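Local coordinates for protein pseudoalteromonas arctica PAMC 21717 (Pseudoalteromonas arctica, PDB 5YL7) that hydrolyses peptide bonds in proteins as a cold-active serine protease of the subtilase family, from a psychrophilic bacterium, at the calcium ion site. Coordinates in Å, arbitrary orientation; residue numbers count along the deposited sequence, not the author numbering.

The calcium ion site. Residues 59, 61, 67, 69, 71-74, 76-78, 131. With CA (calcium ion), chain B; CA (calcium ion), chain C.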
# COMPACT_ATOMS: atom_id res chain seq x y z
N ASP A 59 -3.76 -16.31 -2.73
CA ASP A 59 -5.00 -15.75 -3.14
C ASP A 59 -6.08 -16.24 -2.22
O ASP A 59 -6.46 -17.43 -2.21
CB ASP A 59 -5.26 -16.13 -4.61
CG ASP A 59 -6.46 -15.49 -5.17
OD1 ASP A 59 -7.42 -15.08 -4.52
OD2 ASP A 59 -6.51 -15.44 -6.48
N ILE A 61 -9.23 -15.16 -2.00
CA ILE A 61 -10.60 -14.90 -2.42
C ILE A 61 -11.41 -16.21 -2.55
O ILE A 61 -11.07 -17.11 -3.34
CB ILE A 61 -10.72 -14.08 -3.69
CG1 ILE A 61 -9.97 -12.79 -3.57
CG2 ILE A 61 -12.20 -13.87 -3.99
CD1 ILE A 61 -9.90 -12.05 -4.87
N ALA A 67 -13.44 -13.83 -7.40
CA ALA A 67 -12.10 -14.30 -7.68
C ALA A 67 -11.77 -14.18 -9.17
O ALA A 67 -10.64 -13.84 -9.53
CB ALA A 67 -11.93 -15.74 -7.29
N ASP A 69 -10.99 -16.25 -11.44
CA ASP A 69 -9.82 -17.03 -11.83
C ASP A 69 -10.10 -18.53 -11.88
O ASP A 69 -9.18 -19.29 -12.03
CB ASP A 69 -8.65 -16.72 -10.88
CG ASP A 69 -8.85 -17.20 -9.50
OD1 ASP A 69 -9.94 -17.79 -9.20
OD2 ASP A 69 -7.88 -17.12 -8.65
N GLY A 71 -11.68 -20.58 -9.53
CA GLY A 71 -11.82 -21.32 -8.31
C GLY A 71 -11.63 -20.46 -7.12
O GLY A 71 -11.39 -19.22 -7.18
N GLY A 72 -11.79 -21.08 -5.99
CA GLY A 72 -11.59 -20.46 -4.67
C GLY A 72 -10.19 -20.22 -4.30
O GLY A 72 -9.33 -19.93 -5.16
N ARG A 73 -9.85 -20.32 -3.05
CA ARG A 73 -8.52 -19.98 -2.58
C ARG A 73 -7.48 -20.74 -3.32
O ARG A 73 -7.61 -21.95 -3.57
CB ARG A 73 -8.42 -20.05 -1.03
CG ARG A 73 -9.34 -19.07 -0.35
CD ARG A 73 -9.07 -19.09 1.18
NE ARG A 73 -9.78 -18.01 1.82
CZ ARG A 73 -9.85 -17.83 3.14
NH1 ARG A 73 -9.27 -18.70 3.95
NH2 ARG A 73 -10.42 -16.76 3.55
N ASP A 74 -6.36 -20.12 -3.61
CA ASP A 74 -5.33 -20.75 -4.39
C ASP A 74 -4.00 -20.08 -4.25
O ASP A 74 -3.94 -18.92 -3.76
CB ASP A 74 -5.70 -20.79 -5.88
CG ASP A 74 -5.71 -19.41 -6.53
OD1 ASP A 74 -4.61 -19.03 -7.03
OD2 ASP A 74 -6.72 -18.72 -6.58
N ASP A 76 -1.93 -18.74 -6.44
CA ASP A 76 -1.48 -17.74 -7.46
C ASP A 76 -2.22 -16.44 -7.19
O ASP A 76 -3.39 -16.28 -7.45
CB ASP A 76 -1.81 -18.31 -8.83
CG ASP A 76 -1.31 -17.45 -9.90
OD1 ASP A 76 -0.83 -16.33 -9.69
OD2 ASP A 76 -1.25 -17.91 -11.09
N ALA A 77 -1.46 -15.46 -6.69
CA ALA A 77 -1.98 -14.14 -6.32
C ALA A 77 -1.96 -13.18 -7.45
O ALA A 77 -2.10 -11.96 -7.28
CB ALA A 77 -1.19 -13.60 -5.13
N ARG A 78 -1.73 -13.62 -8.71
CA ARG A 78 -1.86 -12.71 -9.82
C ARG A 78 -3.24 -12.17 -9.97
O ARG A 78 -4.24 -12.81 -9.62
CB ARG A 78 -1.35 -13.35 -11.12
CG ARG A 78 0.13 -13.47 -11.15
CD ARG A 78 0.68 -14.16 -12.37
NE ARG A 78 2.11 -14.30 -12.31
CZ ARG A 78 2.93 -14.54 -13.38
NH1 ARG A 78 2.44 -14.58 -14.57
NH2 ARG A 78 4.21 -14.66 -13.15
N ARG A 131 -3.66 -11.71 -2.40
CA ARG A 131 -4.78 -11.30 -3.18
C ARG A 131 -6.06 -11.46 -2.36
O ARG A 131 -6.43 -12.59 -2.04
CB ARG A 131 -4.87 -11.99 -4.56
CG ARG A 131 -6.08 -11.61 -5.33
CD ARG A 131 -5.94 -12.03 -6.79
NE ARG A 131 -7.10 -11.54 -7.50
CZ ARG A 131 -8.16 -12.22 -7.96
NH1 ARG A 131 -8.20 -13.53 -7.85
NH2 ARG A 131 -9.16 -11.59 -8.50
CA CA B . -9.04 -18.61 -7.05
CA CA C . -5.62 -16.96 -8.06
O HOH W 1 -9.37 -16.87 -5.50
O HOH W 2 -8.69 -20.64 -8.16
O HOH W 3 -5.33 -18.40 -9.90
O HOH W 4 -5.30 -15.31 -9.70
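This is a two-calcium site of a subtilisin-like (subtilase) protease, built mainly from the loop that follows helix 64-67. The ions likely stabilise this loop. They lie 3.9 Å apart, CA (chain B) to CA (chain C), and each has seven observed ligand atoms.

Two carboxylates bridge the metals in opposite senses. Asp69 grips CA (chain B) with both OD1 and OD2, and its OD2 also binds CA (chain C) at 2.3 Å. Asp74 grips CA (chain C) with both oxygens, and its OD2 reaches back to CA (chain B) at 2.4 Å. Both side chains place CG between the backbone N and the carbonyl carbon (chi1 68° and 69°). The carbonyl oxygens of Gly71 and Gly72, with waters 1 and 2, also bind CA (chain B). Asp59 OD2, the Asp76 carbonyl O and waters 3 and 4 bind CA (chain C).

Hydrogen bonds hold the ligands in place. Ile61 N meets the anti lone pair of Asp59 OD1. Water 1 links that same oxygen to Ile61 O. Asp76 N bonds Asp74 OD1 at 2.8 Å, from above the carboxylate plane. The Asp76 side chain faces away from the metals, with CG anti to the backbone N (chi1 -176°), and its OD1 accepts Arg78 N. Water 4 is held by Arg78 O at 2.7 Å.

Arg131, at the end of strand 126-131, pairs with two of the carboxylates. Its NH1 donates a hydrogen bond to the syn lone pair of Asp59 OD2 at 2.9 Å, and that oxygen lies close to the guanidinium plane. NH1 also forms a longer salt bridge with Asp69 OD2, at 3.7 Å. NH1 and NH2 both hydrogen-bond to the backbone carbonyl Ala67 O, NH1 on a lone pair in the carbonyl plane and NH2 from above it. Ile61 CD1 sits 3.5 Å over one guanidinium face.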